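Local coordinates for protein acyl-coenzyme A oxidase 3 (Yarrowia lipolytica, PDB 5YS9) that oxidises acyl-CoA substrates of different chain lengths to (2E)-enoyl-CoA with FAD as cofactor, passing the electrons to oxygen to give hydrogen peroxide in peroxisomal beta-oxidation, at residues A[443-446]-A[447-451]; A[314-317]-A[318-322]; A[104-107]-A[108-111]. One frame throughout, in Å; residues are numbered along the deposited sequence.

Contact 1: A[443-446]-A[447-451]; sequences QAYA and DWVVQ. With FAD (flavin-adenine dinucleotide), chain C.
Y445 of helix 441-448 and V449, four residues on, meet where methyl CG2 of V449 comes over one face of the tyrosine ring. The evidence for a CH-pi contact is a distance of 4.2 Å from V449 CG2 to the Y445 ring centroid, in a direction 23° off the ring normal. The methyl is displaced toward the hydroxyl-bearing rim, and its nearest ring atom is Y445 CZ, 3.9 Å from V449 CG2. Because the first torsion of V449 is far from a staggered value, the exact methyl position is less certain than the fact of contact.

The backbone bond beneath this pair is longer than two others of the segment: V449 N to Y445 O spans 3.3 Å with an N-H...O angle of 137°, whereas D447 N to Q443 O and W448 N to A444 O are each 2.8 Å. V450 belongs to the FAD pocket, and its CG2 lies 3.2 Å from the flavin methyl C8M of FAD. On another side of the turn, the D447 carboxylate crosses the Q443 side chain, while D447 OD1 accepts the backbone N-H of R256.

The tyrosine hydroxyl reaches D424 of the second subunit, and the ring meets Y445 of that subunit with planes about 15° apart, so this side of the helix faces the dimer interface. W448 takes a different course: with CG anti to the backbone N, its indole runs out from the turn, packs on S313 and V316 of helix 300-330 and on C419, A420 and I423 of helix 391-428, and bonds through NE1 to T416 O. With A444 also resting on F320, the segment lies against helices 300-330 and 391-428 of its own subunit.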
# COMPACT_ATOMS: atom_id res chain seq x y z
N GLN A 443 -7.98 2.73 -6.94
CA GLN A 443 -7.43 3.13 -8.23
C GLN A 443 -6.27 4.17 -8.09
O GLN A 443 -5.16 4.04 -8.68
CB GLN A 443 -8.51 3.64 -9.21
CG GLN A 443 -8.09 3.49 -10.68
CD GLN A 443 -7.60 2.05 -11.09
OE1 GLN A 443 -6.38 1.84 -11.26
NE2 GLN A 443 -8.51 1.10 -11.29
N ALA A 444 -6.50 5.19 -7.27
CA ALA A 444 -5.43 6.11 -6.97
C ALA A 444 -4.15 5.41 -6.41
O ALA A 444 -3.05 5.73 -6.82
CB ALA A 444 -5.97 7.12 -6.01
N TYR A 445 -4.29 4.48 -5.49
CA TYR A 445 -3.12 3.83 -4.95
C TYR A 445 -2.33 3.03 -5.99
O TYR A 445 -1.13 3.12 -6.09
CB TYR A 445 -3.51 2.94 -3.78
CG TYR A 445 -2.34 2.35 -3.09
CD1 TYR A 445 -1.63 3.07 -2.15
CD2 TYR A 445 -1.89 1.09 -3.40
CE1 TYR A 445 -0.53 2.54 -1.53
CE2 TYR A 445 -0.79 0.55 -2.80
CZ TYR A 445 -0.11 1.29 -1.87
OH TYR A 445 0.99 0.76 -1.26
N ALA A 446 -3.06 2.28 -6.79
CA ALA A 446 -2.51 1.51 -7.91
C ALA A 446 -1.88 2.40 -8.93
O ALA A 446 -0.87 2.04 -9.49
CB ALA A 446 -3.62 0.70 -8.57
N ASP A 447 -2.52 3.50 -9.27
CA ASP A 447 -1.94 4.47 -10.19
C ASP A 447 -0.72 5.22 -9.64
O ASP A 447 0.23 5.45 -10.35
CB ASP A 447 -2.98 5.46 -10.68
CG ASP A 447 -4.01 4.84 -11.59
OD1 ASP A 447 -3.84 3.69 -12.00
OD2 ASP A 447 -5.00 5.50 -11.89
N TRP A 448 -0.77 5.62 -8.38
CA TRP A 448 0.30 6.41 -7.79
C TRP A 448 1.64 5.72 -7.67
O TRP A 448 2.67 6.32 -7.85
CB TRP A 448 -0.10 6.99 -6.43
CG TRP A 448 1.02 7.80 -5.83
CD1 TRP A 448 1.88 7.39 -4.88
CD2 TRP A 448 1.44 9.09 -6.23
NE1 TRP A 448 2.79 8.36 -4.63
CE2 TRP A 448 2.54 9.42 -5.45
CE3 TRP A 448 0.97 10.02 -7.15
CZ2 TRP A 448 3.18 10.64 -5.55
CZ3 TRP A 448 1.61 11.22 -7.26
CH2 TRP A 448 2.70 11.52 -6.47
N VAL A 449 1.60 4.45 -7.33
CA VAL A 449 2.72 3.74 -6.76
C VAL A 449 3.95 3.66 -7.67
O VAL A 449 5.07 3.57 -7.19
CB VAL A 449 2.21 2.40 -6.19
CG1 VAL A 449 2.80 1.19 -6.85
CG2 VAL A 449 2.31 2.38 -4.69
N VAL A 450 3.75 3.70 -8.97
CA VAL A 450 4.85 3.65 -9.91
C VAL A 450 5.80 4.84 -9.76
O VAL A 450 6.96 4.74 -10.11
CB VAL A 450 4.34 3.49 -11.37
CG1 VAL A 450 3.41 4.61 -11.76
CG2 VAL A 450 5.50 3.38 -12.33
N GLN A 451 5.32 5.93 -9.20
CA GLN A 451 6.10 7.15 -8.98
C GLN A 451 7.32 6.86 -8.12
O GLN A 451 8.32 7.53 -8.20
CB GLN A 451 5.26 8.20 -8.27
CG GLN A 451 4.11 8.76 -9.08
CD GLN A 451 4.43 10.10 -9.68
OE1 GLN A 451 4.96 10.19 -10.76
NE2 GLN A 451 4.10 11.15 -8.97
PA FAD C . 16.21 -1.96 -11.15
O1A FAD C . 16.80 -3.22 -11.66
O2A FAD C . 16.94 -0.68 -11.30
O5B FAD C . 16.01 -2.18 -9.60
C5B FAD C . 15.20 -3.25 -9.13
C4B FAD C . 15.23 -3.33 -7.62
O4B FAD C . 16.57 -3.54 -7.18
C3B FAD C . 14.77 -2.03 -7.01
O3B FAD C . 13.99 -2.31 -5.86
C2B FAD C . 16.03 -1.37 -6.54
O2B FAD C . 15.77 -0.70 -5.31
C1B FAD C . 17.01 -2.49 -6.33
N9A FAD C . 18.34 -1.98 -6.69
C8A FAD C . 18.79 -1.66 -7.91
N7A FAD C . 20.05 -1.20 -7.85
C5A FAD C . 20.42 -1.22 -6.57
C6A FAD C . 21.63 -0.86 -5.81
N6A FAD C . 22.72 -0.38 -6.42
N1A FAD C . 21.60 -1.03 -4.48
C2A FAD C . 20.52 -1.51 -3.85
N3A FAD C . 19.39 -1.85 -4.48
C4A FAD C . 19.29 -1.73 -5.81
N1 FAD C . 11.16 3.69 -18.90
C2 FAD C . 11.33 4.41 -20.02
O2 FAD C . 12.47 4.59 -20.45
N3 FAD C . 10.33 4.94 -20.70
C4 FAD C . 9.08 4.80 -20.31
O4 FAD C . 8.18 5.31 -20.97
C4X FAD C . 8.80 4.04 -19.10
N5 FAD C . 7.56 3.86 -18.67
C5X FAD C . 7.33 3.15 -17.57
C6 FAD C . 6.03 2.98 -17.17
C7 FAD C . 5.74 2.26 -16.05
C7M FAD C . 4.31 2.11 -15.64
C8 FAD C . 6.84 1.65 -15.27
C8M FAD C . 6.55 0.86 -14.03
C9 FAD C . 8.15 1.82 -15.66
C9A FAD C . 8.44 2.55 -16.79
N10 FAD C . 9.76 2.73 -17.22
C10 FAD C . 9.95 3.47 -18.39
C1' FAD C . 10.89 2.14 -16.51
C2' FAD C . 11.30 2.79 -15.20
O2' FAD C . 11.92 4.03 -15.50
C3' FAD C . 12.26 1.86 -14.48
O3' FAD C . 11.51 0.71 -14.11
C4' FAD C . 12.95 2.36 -13.21
O4' FAD C . 13.59 3.62 -13.40
C5' FAD C . 14.06 1.42 -12.79
O5' FAD C . 13.51 0.18 -12.42
P FAD C . 14.11 -1.20 -12.92
O1P FAD C . 12.98 -2.02 -13.39
O2P FAD C . 15.26 -0.91 -13.82
O3P FAD C . 14.68 -1.83 -11.58

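Contact 2: A[314-317]-A[318-322]; sequences FFVS and QRFIT
Q318, whose amide turns back onto F314 and F315, has its own carbonyl O held by two groups of T322: the backbone N at 3.0 Å from Q318 O and the hydroxyl OG1, a notably short 2.5 Å from that same oxygen. Both are bonds of one turn of helix 300-330.

The side-chain amide of Q318 adds a bond of its own. CG of Q318 sits between its backbone N and carbonyl carbon (chi1 60°), and the chain then extends along the preceding turn to bring NE2 within 3.2 Å of F315 O. Q318's amide lies nearly in plane with this acceptor. R319 N is 4.4 Å from F315 O and instead approaches V316 O from above the carbonyl plane.

Two rings flank the amide. F314 CZ comes obliquely to Q318 OE1 at 3.2 Å, the planes 47° apart, while Q318 NE2 lies at the edge of the F315 ring. The V316 and F320 side chains lie side by side, V316 CG1 4.0 Å from F320 CE2.

F314 packs on helix 349-385, V316 and S317 on helix 391-428. In this buried, aromatic setting the amide appears to serve F315 O in place of R319 N, which probably fixes the glutamine's rotation.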
# COMPACT_ATOMS: atom_id res chain seq x y z
N PHE A 314 1.86 16.41 -3.45
CA PHE A 314 0.91 17.31 -2.85
C PHE A 314 -0.45 17.22 -3.52
O PHE A 314 -1.48 17.00 -2.85
CB PHE A 314 1.41 18.76 -2.90
CG PHE A 314 0.32 19.76 -2.69
CD1 PHE A 314 -0.21 19.93 -1.43
CD2 PHE A 314 -0.23 20.46 -3.76
CE1 PHE A 314 -1.23 20.84 -1.21
CE2 PHE A 314 -1.26 21.37 -3.56
CZ PHE A 314 -1.76 21.57 -2.27
N PHE A 315 -0.44 17.44 -4.82
CA PHE A 315 -1.63 17.45 -5.61
C PHE A 315 -2.53 16.22 -5.46
O PHE A 315 -3.74 16.36 -5.46
CB PHE A 315 -1.27 17.65 -7.08
CG PHE A 315 -0.96 19.09 -7.44
CD1 PHE A 315 -1.90 20.10 -7.22
CD2 PHE A 315 0.28 19.44 -7.98
CE1 PHE A 315 -1.63 21.41 -7.56
CE2 PHE A 315 0.58 20.76 -8.31
CZ PHE A 315 -0.37 21.74 -8.11
N VAL A 316 -1.94 15.02 -5.33
CA VAL A 316 -2.72 13.81 -5.08
C VAL A 316 -3.12 13.70 -3.61
O VAL A 316 -4.26 13.40 -3.33
CB VAL A 316 -1.99 12.52 -5.55
CG1 VAL A 316 -2.79 11.24 -5.23
CG2 VAL A 316 -1.81 12.60 -7.04
N SER A 317 -2.19 13.90 -2.70
CA SER A 317 -2.47 13.71 -1.29
C SER A 317 -3.65 14.52 -0.75
O SER A 317 -4.44 13.99 0.03
CB SER A 317 -1.23 14.01 -0.43
OG SER A 317 -0.25 13.02 -0.63
N GLN A 318 -3.74 15.79 -1.16
CA GLN A 318 -4.78 16.70 -0.70
C GLN A 318 -6.21 16.18 -0.96
O GLN A 318 -7.18 16.48 -0.22
CB GLN A 318 -4.60 18.07 -1.36
CG GLN A 318 -4.69 18.04 -2.88
CD GLN A 318 -4.67 19.41 -3.55
OE1 GLN A 318 -4.72 20.44 -2.92
NE2 GLN A 318 -4.62 19.40 -4.86
N ARG A 319 -6.35 15.40 -2.02
CA ARG A 319 -7.64 14.85 -2.41
C ARG A 319 -8.08 13.83 -1.36
O ARG A 319 -9.19 13.91 -0.83
CB ARG A 319 -7.50 14.20 -3.78
CG ARG A 319 -8.80 13.77 -4.45
CD ARG A 319 -8.50 12.88 -5.68
NE ARG A 319 -9.57 11.91 -5.91
CZ ARG A 319 -9.51 10.87 -6.74
NH1 ARG A 319 -8.41 10.60 -7.44
NH2 ARG A 319 -10.57 10.07 -6.84
N PHE A 320 -7.24 12.85 -1.12
CA PHE A 320 -7.53 11.79 -0.18
C PHE A 320 -7.60 12.18 1.28
O PHE A 320 -8.43 11.70 2.02
CB PHE A 320 -6.69 10.57 -0.51
CG PHE A 320 -6.98 10.07 -1.88
CD1 PHE A 320 -8.11 9.33 -2.12
CD2 PHE A 320 -6.20 10.44 -2.94
CE1 PHE A 320 -8.41 8.91 -3.38
CE2 PHE A 320 -6.50 10.03 -4.21
CZ PHE A 320 -7.61 9.26 -4.43
N ILE A 321 -6.71 13.08 1.68
CA ILE A 321 -6.78 13.63 3.01
C ILE A 321 -8.06 14.42 3.17
O ILE A 321 -8.64 14.41 4.23
CB ILE A 321 -5.52 14.44 3.38
CG1 ILE A 321 -5.42 14.57 4.89
CG2 ILE A 321 -5.54 15.82 2.78
CD1 ILE A 321 -5.17 13.28 5.62
N THR A 322 -8.48 15.12 2.14
CA THR A 322 -9.78 15.76 2.18
C THR A 322 -10.94 14.79 2.25
O THR A 322 -11.84 14.97 3.04
CB THR A 322 -9.98 16.75 1.02
OG1 THR A 322 -8.95 17.73 1.06
CG2 THR A 322 -11.28 17.45 1.16

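Contact 3: A[104-107]-A[108-111]; sequences ALLR and SQLH
Q109 of alpha-helix 101-111, in the N-terminal acyl-CoA oxidase region, runs along the preceding turn, touching L105 and L106. Its CB stands 3.6 Å from L105 O, and CG comes closer to the same oxygen, 3.4 Å from L105 O. CG lies beside the backbone N and the chain stays extended beyond it, carrying the amide past the carbonyl to the leucine side chains; Q109 CD is already 4.0 Å from L105 O. There the two amide atoms part company: Q109 OE1 lies 3.1 Å from L106 CD1, a methyl whose placement is uncertain because the first torsion of L106 is far from staggered, while NE2 is hydrogen-bonded to D312 on helix 300-330.

The backbone N of Q109 has a divided bond. Q109 N makes a weak one to L105 O at 3.1 Å and another weak one to L106 O at 3.3 Å, with N-H...O angles of 131° and 128°, neither well aligned. L105 O is helped by a second donor, since the hydroxyl of S108 also bonds to it: S108 OG to L105 O is 3.2 Å, reached from above the carbonyl plane. By contrast the bond from L110 N to L106 O is short and straight, 170° at the hydrogen.

R107 leaves the helix on another side, bridging to E61 and D99 by salt bridges, while L110 packs on L58, M59 and L62 of helix 49-63. Around L106 O, the leucine side chain of L110 closes in as well, L110 CG resting 3.1 Å from that oxygen.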
# COMPACT_ATOMS: atom_id res chain seq x y z
N ALA A 104 0.85 24.84 -18.99
CA ALA A 104 0.82 23.50 -19.53
C ALA A 104 1.29 22.48 -18.48
O ALA A 104 0.63 21.48 -18.24
CB ALA A 104 1.66 23.43 -20.80
N LEU A 105 2.39 22.76 -17.81
CA LEU A 105 2.84 21.87 -16.72
C LEU A 105 1.75 21.68 -15.63
O LEU A 105 1.49 20.56 -15.18
CB LEU A 105 4.13 22.39 -16.09
CG LEU A 105 4.71 21.53 -14.95
CD1 LEU A 105 5.09 20.14 -15.48
CD2 LEU A 105 5.91 22.18 -14.28
N LEU A 106 1.12 22.79 -15.26
CA LEU A 106 0.24 22.85 -14.13
C LEU A 106 -1.12 22.27 -14.54
O LEU A 106 -1.76 21.61 -13.74
CB LEU A 106 0.16 24.29 -13.65
CG LEU A 106 0.13 24.68 -12.17
CD1 LEU A 106 1.07 23.91 -11.26
CD2 LEU A 106 0.42 26.19 -12.10
N ARG A 107 -1.51 22.45 -15.79
CA ARG A 107 -2.69 21.77 -16.31
C ARG A 107 -2.54 20.25 -16.32
O ARG A 107 -3.46 19.55 -15.95
CB ARG A 107 -3.01 22.25 -17.72
CG ARG A 107 -4.38 21.80 -18.20
CD ARG A 107 -4.54 21.93 -19.69
NE ARG A 107 -4.60 23.32 -20.12
CZ ARG A 107 -5.64 24.10 -19.95
NH1 ARG A 107 -6.72 23.64 -19.36
NH2 ARG A 107 -5.61 25.35 -20.36
N SER A 108 -1.39 19.75 -16.74
CA SER A 108 -1.16 18.33 -16.70
C SER A 108 -1.03 17.76 -15.25
O SER A 108 -1.35 16.61 -15.02
CB SER A 108 -0.03 17.91 -17.65
OG SER A 108 1.21 18.03 -17.04
N GLN A 109 -0.67 18.57 -14.27
CA GLN A 109 -0.55 18.09 -12.88
C GLN A 109 -1.92 18.10 -12.16
O GLN A 109 -2.28 17.20 -11.39
CB GLN A 109 0.39 19.01 -12.08
CG GLN A 109 1.89 18.89 -12.29
CD GLN A 109 2.65 19.88 -11.38
OE1 GLN A 109 2.44 21.12 -11.46
NE2 GLN A 109 3.50 19.36 -10.51
N LEU A 110 -2.66 19.17 -12.38
CA LEU A 110 -4.03 19.25 -11.93
C LEU A 110 -4.89 18.06 -12.46
O LEU A 110 -5.69 17.51 -11.72
CB LEU A 110 -4.66 20.58 -12.33
CG LEU A 110 -4.04 21.83 -11.67
CD1 LEU A 110 -4.46 23.06 -12.45
CD2 LEU A 110 -4.46 21.94 -10.20
N HIS A 111 -4.70 17.71 -13.72
CA HIS A 111 -5.45 16.66 -14.36
C HIS A 111 -5.06 15.31 -13.79
O HIS A 111 -5.88 14.39 -13.83
CB HIS A 111 -5.16 16.66 -15.87
CG HIS A 111 -6.03 15.75 -16.67
ND1 HIS A 111 -5.57 15.04 -17.76
CD2 HIS A 111 -7.33 15.42 -16.53
CE1 HIS A 111 -6.57 14.35 -18.28
NE2 HIS A 111 -7.64 14.55 -17.55

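Along the chain the order is contact 3, contact 2, contact 1. Contacts 1 and 2 lie in the C-alpha1 domain, contact 3 in the N-terminal one. Helix 300-330, carrying contact 2, links the others: centres of contacts 1 and 2 are 13 Å apart, those of 2 and 3 15 Å, and those of 1 and 3 17 Å. A444 CB meets F320 CZ at 3.1 Å, and W448 packs on V316; elsewhere on the helix F315 CE1 meets L110 CD2 at 3.9 Å, and the same ring packs on Q109 and L106. Helix 101-111 is thus joined indirectly to the flavin-contacting segment 447-451; nearest atoms of contacts 1 and 3 are about 8 Å apart.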